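Local coordinates for elongation factor 1-beta (Pyrococcus horikoshii OT-3, PDB 7CSL), which probably promotes exchange of GDP for GTP on elongation factor 1-alpha, regenerating the GTP-bound form that carries aminoacyl-tRNA during protein synthesis, at residues Y36-V41 and L53-L58; K30-K35 and E72-V77; D22-K27 and E78-A83. All coordinates share one frame; numbering follows the deposited sequence.

All three contacts belong to one ferredoxin-like domain, in which two helices cover one face of a four-stranded antiparallel sheet. Interaction 1 is partly buried and joins the two strands of one hairpin through backbone hydrogen bonds as well as side chains. Interactions 2 and 3 are surface contacts lacking direct hydrogen bonds: 30-35 with 72-77 relies on apolar packing, whereas 22-27 with 78-83 adds a water bridge between charged groups. Their buried residues meet under the helices, where Phe74 of interaction 2 touches Phe55 of interaction 1 and Leu24 of interaction 3 lies against Leu53. Interactions 2 and 3 also adjoin along the chain at residues 77 and 78.

Interaction 1: Y36-V41 and L53-L58; sequences YGLAKV and LKFYVL
Val41 and Phe55 form the apolar centre, their side chains running alongside each other on one sheet face. With CG1 anti to the backbone N (chi1 -169°), Val41 sets that methyl over the middle of the Phe55 ring, 3.9 Å from CG1 to the ring centroid and only 9° off the normal, a clear CH-pi contact. Leu38 approaches obliquely from a different side: its CD1 lies at the ring edge, 3.8 Å from Phe55 CD2. Val57, on this same face, packs CG1 against Tyr36 CB. Leu28 of helix 21-29 also packs on Phe55.

The strands 37-47, outermost in this chain, and 50-59, an inner one, are the arms of a beta hairpin in the ferredoxin-like sheet. Gly37 and Leu58 are a hydrogen-bonded antiparallel pair, joined by two fairly straight bonds, Gly37 N to Leu58 O at 3.0 Å and Leu58 N to Gly37 O at 2.9 Å. Further on, Tyr56 bonds two consecutive residues: Ala39 N gives to Tyr56 O at 2.8 Å and Tyr56 N gives to Lys40 O at 2.9 Å, both nearly along the C=O axis. Four residues, Leu38 to Val41, thus span three, Val57 to Phe55; with helical backbone angles at Ala39, this is consistent with a classic beta bulge.

Ala39 CB points toward the partner strand, resting against Leu58 CD2; on the face of Lys40, Tyr56 and Leu58 another protein chain packs nearby. Lys40 starts from the crowded chi1 position (62°) and then runs extended over the Tyr56 ring, CE above its centre at 3.8 Å and NZ in a cation-pi contact. That ammonium is also paired with Glu42. At the polar rim Lys54 NZ donates to Tyr56 OH over 2.8 Å.

Interaction 2: K30-K35 and E72-V77; sequences KVIPEK and EKFEEV
Apolar contacts dominate, and Val31 supplies most of them. Its CG2 reaches the edge of the Phe74 ring in the ring plane, 3.7 Å from CD1, so the methyl meets the rim of the aromatic group and not its face. The same CG2 lies 4.0 Å from Val77 CG2, and Val31 therefore fits between Phe74, near the C-terminal end of helix 67-75, and Val77, three residues further on. The first torsion of Val31 (chi1 -56°) places CG2 in the crowded position between backbone N and carbonyl carbon. Ile32 has a CB that starts away from the helix, yet its CG1 swings back to 3.7 Å from Phe74 CE1, next along the ring edge from CD1.

In the ferredoxin-like fold this contact ties the loop between helix 21-29 and strand 37-47 to the C-terminal part of the second helix, both on the helical side of the sheet. Phe74 continues inward from here: its ring meets that of Phe55 on strand 50-59, and it also touches Ile10, Val12 and Leu28.

Mixed contact between backbone and side chain is lighter. The aliphatic root of Lys73 faces the Val31 carbonyl, with CB 3.8 Å from O, while the chain bends at chi2 (-69°) and carries its ammonium away from the loop.

Hydrogen bonds do not cross this boundary. Those present lie within 72-77, where Glu76 N donates to Lys73 O at 3.2 Å and Val77 N to Phe74 O at 3.1 Å; in these bonds residue i+3 donates to residue i, and the CB of Val77 points toward the loop.

Interaction 3: D22-K27 and E78-A83; sequences DELEEK and ENVESA
Glu23, the first residue of 22-27 to take part, does so through water. Its chain is extended, with CG anti to the backbone N (chi1 -178°), and OE1 accepts a hydrogen bond from a water molecule at 3.0 Å. The same water donates to Glu78 OE1 at 2.6 Å, so two carboxylates that would be expected to repel each other are bridged by one shared donor.

Leu24, one turn before Lys27, makes the apolar contact. With CG anti to the backbone N (chi1 174°), it extends both methyls toward the 78-80 backbone. CD1 touches Val80 CG2 at 3.7 Å, the two side chains crossing at about a right angle, and also lies 3.5 Å from Glu78 O; CD2 faces the carbonyl of Asn79 more loosely. Asn79 has left-handed backbone angles (phi 76°), which turn the chain just before the strand begins at Val80.

Lys27 completes the polar side. Its chain bends at chi2 and chi4, and NZ donates to the water at 2.7 Å, so the three charged groups converge on that single molecule. Direct pairing with Glu78 is not achieved: NZ stands 4.1 Å from OE2, beyond a salt bridge, although the opposite charges probably still attract and may offset the proximity of the two carboxylates.

Helix 21-29 thus packs its Leu24 flank against the start of strand 80-90, outermost in this chain. That strand pairs with the inner strand 6-14, where Glu81 and Ser82 both face Met13 in a classic beta bulge. Val80 leans on Val12 of strand 6-14, while Val77, at the exit of helix 67-75, adjoins Lys27, so Leu24 and Val80 lie at the sheet side of the junction and the water-linked charges at its surface.

Interaction 1: Y36-V41 and L53-L58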
loop_
_atom_site.group_PDB
_atom_site.type_symbol
_atom_site.label_atom_id
_atom_site.label_comp_id
_atom_site.label_asym_id
_atom_site.label_seq_id
_atom_site.Cartn_x
_atom_site.Cartn_y
_atom_site.Cartn_z
ATOM N N TYR C 36 -0.542 -3.488 21.928
ATOM C CA TYR C 36 -1.079 -2.520 20.934
ATOM C C TYR C 36 -1.879 -1.456 21.667
ATOM O O TYR C 36 -2.288 -1.655 22.797
ATOM C CB TYR C 36 -1.916 -3.234 19.886
ATOM C CG TYR C 36 -1.184 -4.324 19.177
ATOM C CD1 TYR C 36 -0.414 -4.064 18.059
ATOM C CD2 TYR C 36 -1.245 -5.630 19.620
ATOM C CE1 TYR C 36 0.260 -5.082 17.420
ATOM C CE2 TYR C 36 -0.572 -6.650 18.987
ATOM C CZ TYR C 36 0.182 -6.369 17.895
ATOM O OH TYR C 36 0.848 -7.349 17.236
ATOM N N GLY C 37 -2.067 -0.315 21.038
ATOM C CA GLY C 37 -2.902 0.714 21.575
ATOM C C GLY C 37 -3.915 1.071 20.559
ATOM O O GLY C 37 -3.955 0.483 19.501
ATOM N N LEU C 38 -4.718 2.077 20.857
ATOM C CA LEU C 38 -5.801 2.475 19.979
ATOM C C LEU C 38 -5.907 3.980 19.971
ATOM O O LEU C 38 -6.126 4.578 21.011
ATOM C CB LEU C 38 -7.118 1.867 20.487
ATOM C CG LEU C 38 -8.361 2.145 19.666
ATOM C CD1 LEU C 38 -8.282 1.516 18.282
ATOM C CD2 LEU C 38 -9.577 1.586 20.365
ATOM N N ALA C 39 -5.741 4.595 18.806
ATOM C CA ALA C 39 -5.801 6.059 18.720
ATOM C C ALA C 39 -7.238 6.544 18.639
ATOM O O ALA C 39 -7.565 7.512 19.275
ATOM C CB ALA C 39 -4.966 6.602 17.540
ATOM N N LYS C 40 -8.079 5.837 17.882
ATOM C CA LYS C 40 -9.473 6.187 17.693
ATOM C C LYS C 40 -10.226 5.157 16.854
ATOM O O LYS C 40 -9.644 4.338 16.142
ATOM C CB LYS C 40 -9.644 7.548 17.002
ATOM C CG LYS C 40 -9.071 7.624 15.602
ATOM C CD LYS C 40 -9.396 8.983 15.022
ATOM C CE LYS C 40 -8.986 9.035 13.567
ATOM N NZ LYS C 40 -9.168 10.418 13.079
ATOM N N VAL C 41 -11.540 5.231 16.934
ATOM C CA VAL C 41 -12.407 4.417 16.103
ATOM C C VAL C 41 -13.288 5.382 15.330
ATOM O O VAL C 41 -13.889 6.253 15.938
ATOM C CB VAL C 41 -13.275 3.468 16.952
ATOM C CG1 VAL C 41 -13.957 2.451 16.053
ATOM C CG2 VAL C 41 -12.414 2.738 17.969
ATOM N N LEU C 53 -16.531 -0.091 10.953
ATOM C CA LEU C 53 -15.770 0.490 12.058
ATOM C C LEU C 53 -14.300 0.473 11.600
ATOM O O LEU C 53 -13.779 -0.584 11.225
ATOM C CB LEU C 53 -15.910 -0.339 13.308
ATOM C CG LEU C 53 -17.107 -0.200 14.277
ATOM C CD1 LEU C 53 -18.416 0.078 13.611
ATOM C CD2 LEU C 53 -17.196 -1.459 15.114
ATOM N N LYS C 54 -13.654 1.630 11.648
ATOM C CA LYS C 54 -12.227 1.774 11.324
ATOM C C LYS C 54 -11.418 2.090 12.580
ATOM O O LYS C 54 -11.518 3.155 13.148
ATOM C CB LYS C 54 -12.053 2.821 10.233
ATOM C CG LYS C 54 -12.410 2.262 8.859
ATOM C CD LYS C 54 -12.635 3.370 7.837
ATOM C CE LYS C 54 -11.393 4.177 7.505
ATOM N NZ LYS C 54 -11.305 5.462 8.256
ATOM N N PHE C 55 -10.678 1.082 13.031
ATOM C CA PHE C 55 -9.818 1.121 14.190
ATOM C C PHE C 55 -8.400 1.576 13.833
ATOM O O PHE C 55 -7.716 0.923 13.066
ATOM C CB PHE C 55 -9.747 -0.277 14.817
ATOM C CG PHE C 55 -11.017 -0.683 15.535
ATOM C CD1 PHE C 55 -12.139 -1.060 14.827
ATOM C CD2 PHE C 55 -11.081 -0.684 16.926
ATOM C CE1 PHE C 55 -13.292 -1.436 15.496
ATOM C CE2 PHE C 55 -12.225 -1.055 17.599
ATOM C CZ PHE C 55 -13.331 -1.407 16.892
ATOM N N TYR C 56 -7.971 2.678 14.423
ATOM C CA TYR C 56 -6.613 3.206 14.262
ATOM C C TYR C 56 -5.756 2.553 15.342
ATOM O O TYR C 56 -5.591 3.085 16.445
ATOM C CB TYR C 56 -6.634 4.718 14.314
ATOM C CG TYR C 56 -7.324 5.284 13.107
ATOM C CD1 TYR C 56 -8.709 5.118 12.922
ATOM C CD2 TYR C 56 -6.611 5.932 12.118
ATOM C CE1 TYR C 56 -9.350 5.576 11.784
ATOM C CE2 TYR C 56 -7.254 6.431 10.973
ATOM C CZ TYR C 56 -8.629 6.249 10.813
ATOM O OH TYR C 56 -9.304 6.724 9.686
ATOM N N VAL C 57 -5.235 1.378 15.018
ATOM C CA VAL C 57 -4.442 0.596 15.976
ATOM C C VAL C 57 -3.006 1.130 15.999
ATOM O O VAL C 57 -2.405 1.265 14.951
ATOM C CB VAL C 57 -4.455 -0.896 15.619
ATOM C CG1 VAL C 57 -3.776 -1.759 16.689
ATOM C CG2 VAL C 57 -5.905 -1.405 15.467
ATOM N N LEU C 58 -2.468 1.350 17.212
ATOM C CA LEU C 58 -1.101 1.750 17.443
ATOM C C LEU C 58 -0.223 0.537 17.690
ATOM O O LEU C 58 -0.563 -0.390 18.462
ATOM C CB LEU C 58 -1.000 2.704 18.645
ATOM C CG LEU C 58 -1.934 3.902 18.550
ATOM C CD1 LEU C 58 -1.959 4.700 19.832
ATOM C CD2 LEU C 58 -1.532 4.742 17.327
#

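Interaction 2: K30-K35 and E72-V77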
loop_
_atom_site.group_PDB
_atom_site.type_symbol
_atom_site.label_atom_id
_atom_site.label_comp_id
_atom_site.label_asym_id
_atom_site.label_seq_id
_atom_site.Cartn_x
_atom_site.Cartn_y
_atom_site.Cartn_z
ATOM N N LYS C 30 -11.928 -4.682 23.550
ATOM C CA LYS C 30 -11.431 -5.589 24.594
ATOM C C LYS C 30 -10.490 -6.701 24.089
ATOM O O LYS C 30 -9.844 -7.331 24.903
ATOM C CB LYS C 30 -12.613 -6.228 25.369
ATOM C CG LYS C 30 -13.452 -5.213 26.155
ATOM C CD LYS C 30 -14.770 -5.818 26.677
ATOM C CE LYS C 30 -14.511 -6.866 27.750
ATOM N NZ LYS C 30 -15.640 -7.049 28.722
ATOM N N VAL C 31 -10.461 -6.981 22.779
ATOM C CA VAL C 31 -9.604 -8.048 22.225
ATOM C C VAL C 31 -8.336 -7.538 21.527
ATOM O O VAL C 31 -7.568 -8.344 21.086
ATOM C CB VAL C 31 -10.348 -9.010 21.251
ATOM C CG1 VAL C 31 -11.550 -9.633 21.934
ATOM C CG2 VAL C 31 -10.757 -8.325 19.917
ATOM N N ILE C 32 -8.132 -6.222 21.400
ATOM C CA ILE C 32 -6.798 -5.700 21.004
ATOM C C ILE C 32 -5.759 -6.103 22.077
ATOM O O ILE C 32 -5.911 -5.756 23.241
ATOM C CB ILE C 32 -6.777 -4.176 20.884
ATOM C CG1 ILE C 32 -7.751 -3.705 19.774
ATOM C CG2 ILE C 32 -5.366 -3.683 20.569
ATOM C CD1 ILE C 32 -8.225 -2.292 19.979
ATOM N N PRO C 33 -4.689 -6.809 21.684
ATOM C CA PRO C 33 -3.694 -7.217 22.690
ATOM C C PRO C 33 -2.977 -6.062 23.392
ATOM O O PRO C 33 -2.796 -4.986 22.806
ATOM C CB PRO C 33 -2.714 -8.056 21.889
ATOM C CG PRO C 33 -3.473 -8.535 20.702
ATOM C CD PRO C 33 -4.438 -7.430 20.374
ATOM N N GLU C 34 -2.538 -6.322 24.624
ATOM C CA GLU C 34 -2.013 -5.315 25.531
ATOM C C GLU C 34 -0.895 -4.449 24.944
ATOM O O GLU C 34 -0.866 -3.260 25.231
ATOM C CB GLU C 34 -1.527 -5.940 26.865
ATOM C CG GLU C 34 -1.170 -4.905 27.947
ATOM C CD GLU C 34 -0.537 -5.507 29.210
ATOM O OE1 GLU C 34 -0.888 -6.652 29.577
ATOM O OE2 GLU C 34 0.300 -4.824 29.862
ATOM N N LYS C 35 0.022 -5.029 24.178
ATOM C CA LYS C 35 1.127 -4.249 23.607
ATOM C C LYS C 35 0.698 -3.365 22.420
ATOM O O LYS C 35 1.511 -2.564 21.990
ATOM C CB LYS C 35 2.343 -5.095 23.191
ATOM C CG LYS C 35 2.172 -6.027 22.001
ATOM C CD LYS C 35 3.485 -6.790 21.768
ATOM C CE LYS C 35 3.546 -7.526 20.437
ATOM N NZ LYS C 35 2.352 -8.389 20.255
ATOM N N GLU C 72 -7.285 -10.795 13.105
ATOM C CA GLU C 72 -7.804 -12.140 13.458
ATOM C C GLU C 72 -8.541 -12.166 14.795
ATOM O O GLU C 72 -9.552 -12.815 14.928
ATOM C CB GLU C 72 -6.674 -13.189 13.530
ATOM C CG GLU C 72 -5.749 -13.266 12.333
ATOM C CD GLU C 72 -6.434 -13.033 11.000
ATOM O OE1 GLU C 72 -7.559 -13.536 10.812
ATOM O OE2 GLU C 72 -5.840 -12.362 10.120
ATOM N N LYS C 73 -8.045 -11.453 15.788
ATOM C CA LYS C 73 -8.766 -11.367 17.050
ATOM C C LYS C 73 -10.132 -10.752 16.841
ATOM O O LYS C 73 -11.125 -11.310 17.284
ATOM C CB LYS C 73 -7.942 -10.658 18.135
ATOM C CG LYS C 73 -6.694 -11.456 18.511
ATOM C CD LYS C 73 -7.018 -12.763 19.258
ATOM C CE LYS C 73 -5.767 -13.603 19.508
ATOM N NZ LYS C 73 -6.137 -14.896 20.140
ATOM N N PHE C 74 -10.180 -9.688 16.054
ATOM C CA PHE C 74 -11.424 -9.065 15.591
ATOM C C PHE C 74 -12.386 -9.993 14.808
ATOM O O PHE C 74 -13.602 -9.943 15.032
ATOM C CB PHE C 74 -11.091 -7.891 14.664
ATOM C CG PHE C 74 -10.570 -6.660 15.321
ATOM C CD1 PHE C 74 -10.282 -6.575 16.667
ATOM C CD2 PHE C 74 -10.336 -5.529 14.517
ATOM C CE1 PHE C 74 -9.789 -5.414 17.207
ATOM C CE2 PHE C 74 -9.832 -4.364 15.063
ATOM C CZ PHE C 74 -9.550 -4.315 16.416
ATOM N N GLU C 75 -11.866 -10.839 13.924
ATOM C CA GLU C 75 -12.707 -11.762 13.168
ATOM C C GLU C 75 -13.384 -12.854 14.041
ATOM O O GLU C 75 -14.346 -13.498 13.612
ATOM C CB GLU C 75 -11.937 -12.353 11.977
ATOM C CG GLU C 75 -11.723 -11.347 10.812
ATOM C CD GLU C 75 -11.181 -11.975 9.517
ATOM O OE1 GLU C 75 -10.773 -13.147 9.563
ATOM O OE2 GLU C 75 -11.177 -11.314 8.434
ATOM N N GLU C 76 -12.900 -13.058 15.263
ATOM C CA GLU C 76 -13.514 -13.998 16.183
ATOM C C GLU C 76 -14.718 -13.373 16.903
ATOM O O GLU C 76 -15.561 -14.105 17.420
ATOM C CB GLU C 76 -12.480 -14.515 17.201
ATOM C CG GLU C 76 -11.429 -15.449 16.583
ATOM C CD GLU C 76 -10.103 -15.545 17.355
ATOM O OE1 GLU C 76 -9.957 -14.936 18.441
ATOM O OE2 GLU C 76 -9.179 -16.240 16.862
ATOM N N VAL C 77 -14.810 -12.038 16.938
ATOM C CA VAL C 77 -15.874 -11.372 17.705
ATOM C C VAL C 77 -17.231 -11.481 17.006
ATOM O O VAL C 77 -17.313 -11.451 15.762
ATOM C CB VAL C 77 -15.527 -9.902 18.020
ATOM C CG1 VAL C 77 -16.664 -9.176 18.725
ATOM C CG2 VAL C 77 -14.279 -9.829 18.876
#

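Interaction 3: D22-K27 and E78-A83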
loop_
_atom_site.group_PDB
_atom_site.type_symbol
_atom_site.label_atom_id
_atom_site.label_comp_id
_atom_site.label_asym_id
_atom_site.label_seq_id
_atom_site.Cartn_x
_atom_site.Cartn_y
_atom_site.Cartn_z
ATOM N N ASP C 22 -22.327 0.182 18.647
ATOM C CA ASP C 22 -21.790 0.583 19.974
ATOM C C ASP C 22 -21.346 -0.656 20.786
ATOM O O ASP C 22 -20.295 -0.671 21.456
ATOM C CB ASP C 22 -22.817 1.426 20.767
ATOM C CG ASP C 22 -23.191 2.747 20.062
ATOM O OD1 ASP C 22 -22.333 3.373 19.393
ATOM O OD2 ASP C 22 -24.357 3.159 20.165
ATOM N N GLU C 23 -22.143 -1.707 20.691
ATOM C CA GLU C 23 -21.884 -2.959 21.376
ATOM C C GLU C 23 -20.678 -3.657 20.770
ATOM O O GLU C 23 -19.843 -4.196 21.501
ATOM C CB GLU C 23 -23.120 -3.843 21.258
ATOM C CG GLU C 23 -23.057 -5.183 21.962
ATOM C CD GLU C 23 -24.351 -5.971 21.775
ATOM O OE1 GLU C 23 -24.258 -7.172 21.448
ATOM O OE2 GLU C 23 -25.452 -5.381 21.924
ATOM N N LEU C 24 -20.616 -3.640 19.434
ATOM C CA LEU C 24 -19.554 -4.272 18.667
ATOM C C LEU C 24 -18.215 -3.543 18.890
ATOM O O LEU C 24 -17.180 -4.174 19.186
ATOM C CB LEU C 24 -19.924 -4.337 17.160
ATOM C CG LEU C 24 -18.810 -4.844 16.252
ATOM C CD1 LEU C 24 -18.513 -6.306 16.584
ATOM C CD2 LEU C 24 -19.161 -4.716 14.786
ATOM N N GLU C 25 -18.236 -2.223 18.820
ATOM C CA GLU C 25 -17.031 -1.439 19.131
ATOM C C GLU C 25 -16.447 -1.812 20.477
ATOM O O GLU C 25 -15.255 -2.078 20.584
ATOM C CB GLU C 25 -17.349 0.041 19.119
ATOM C CG GLU C 25 -16.142 0.962 19.283
ATOM C CD GLU C 25 -16.542 2.412 19.187
ATOM O OE1 GLU C 25 -17.489 2.686 18.421
ATOM O OE2 GLU C 25 -15.917 3.265 19.869
ATOM N N GLU C 26 -17.307 -1.835 21.494
ATOM C CA GLU C 26 -16.893 -2.137 22.860
ATOM C C GLU C 26 -16.227 -3.512 22.960
ATOM O O GLU C 26 -15.292 -3.675 23.744
ATOM C CB GLU C 26 -18.093 -2.047 23.836
ATOM C CG GLU C 26 -17.695 -1.908 25.304
ATOM C CD GLU C 26 -18.758 -2.402 26.292
ATOM O OE1 GLU C 26 -19.874 -1.828 26.319
ATOM O OE2 GLU C 26 -18.464 -3.354 27.059
ATOM N N LYS C 27 -16.746 -4.492 22.211
ATOM C CA LYS C 27 -16.238 -5.872 22.238
ATOM C C LYS C 27 -14.905 -5.993 21.536
ATOM O O LYS C 27 -13.989 -6.720 21.980
ATOM C CB LYS C 27 -17.226 -6.859 21.577
ATOM C CG LYS C 27 -18.212 -7.507 22.552
ATOM C CD LYS C 27 -19.566 -7.804 21.920
ATOM C CE LYS C 27 -20.416 -8.764 22.759
ATOM N NZ LYS C 27 -20.417 -10.159 22.211
ATOM N N GLU C 78 -18.281 -11.628 17.824
ATOM C CA GLU C 78 -19.661 -11.834 17.361
ATOM C C GLU C 78 -20.095 -10.621 16.538
ATOM O O GLU C 78 -19.818 -9.485 16.925
ATOM C CB GLU C 78 -20.584 -11.976 18.578
ATOM C CG GLU C 78 -22.024 -12.370 18.304
ATOM C CD GLU C 78 -22.836 -12.367 19.594
ATOM O OE1 GLU C 78 -23.728 -11.501 19.753
ATOM O OE2 GLU C 78 -22.535 -13.199 20.482
ATOM N N ASN C 79 -20.733 -10.894 15.401
ATOM C CA ASN C 79 -21.230 -9.876 14.450
ATOM C C ASN C 79 -20.183 -9.187 13.548
ATOM O O ASN C 79 -20.455 -8.160 12.943
ATOM C CB ASN C 79 -22.091 -8.832 15.153
ATOM C CG ASN C 79 -23.333 -9.422 15.780
ATOM O OD1 ASN C 79 -23.656 -10.594 15.584
ATOM N ND2 ASN C 79 -24.058 -8.594 16.511
ATOM N N VAL C 80 -19.005 -9.778 13.454
ATOM C CA VAL C 80 -17.989 -9.346 12.555
ATOM C C VAL C 80 -17.989 -10.222 11.332
ATOM O O VAL C 80 -17.687 -11.400 11.428
ATOM C CB VAL C 80 -16.610 -9.445 13.193
ATOM C CG1 VAL C 80 -15.516 -9.105 12.191
ATOM C CG2 VAL C 80 -16.532 -8.544 14.441
ATOM N N GLU C 81 -18.201 -9.605 10.163
ATOM C CA GLU C 81 -18.046 -10.276 8.873
ATOM C C GLU C 81 -16.594 -10.430 8.392
ATOM O O GLU C 81 -16.194 -11.483 7.883
ATOM C CB GLU C 81 -18.851 -9.485 7.808
ATOM C CG GLU C 81 -18.858 -10.127 6.437
ATOM C CD GLU C 81 -19.706 -11.390 6.372
ATOM O OE1 GLU C 81 -20.310 -11.731 7.379
ATOM O OE2 GLU C 81 -19.787 -12.026 5.304
ATOM N N SER C 82 -15.827 -9.354 8.502
ATOM C CA SER C 82 -14.448 -9.313 8.061
ATOM C C SER C 82 -13.687 -8.221 8.831
ATOM O O SER C 82 -14.299 -7.212 9.253
ATOM C CB SER C 82 -14.381 -8.991 6.578
ATOM O OG SER C 82 -15.000 -7.736 6.301
ATOM N N ALA C 83 -12.377 -8.399 8.964
ATOM C CA ALA C 83 -11.452 -7.324 9.412
ATOM C C ALA C 83 -10.189 -7.342 8.557
ATOM O O ALA C 83 -9.531 -8.371 8.418
ATOM C CB ALA C 83 -11.136 -7.420 10.909
HETATM O O HOH W 1 -22.507 -9.445 20.687
#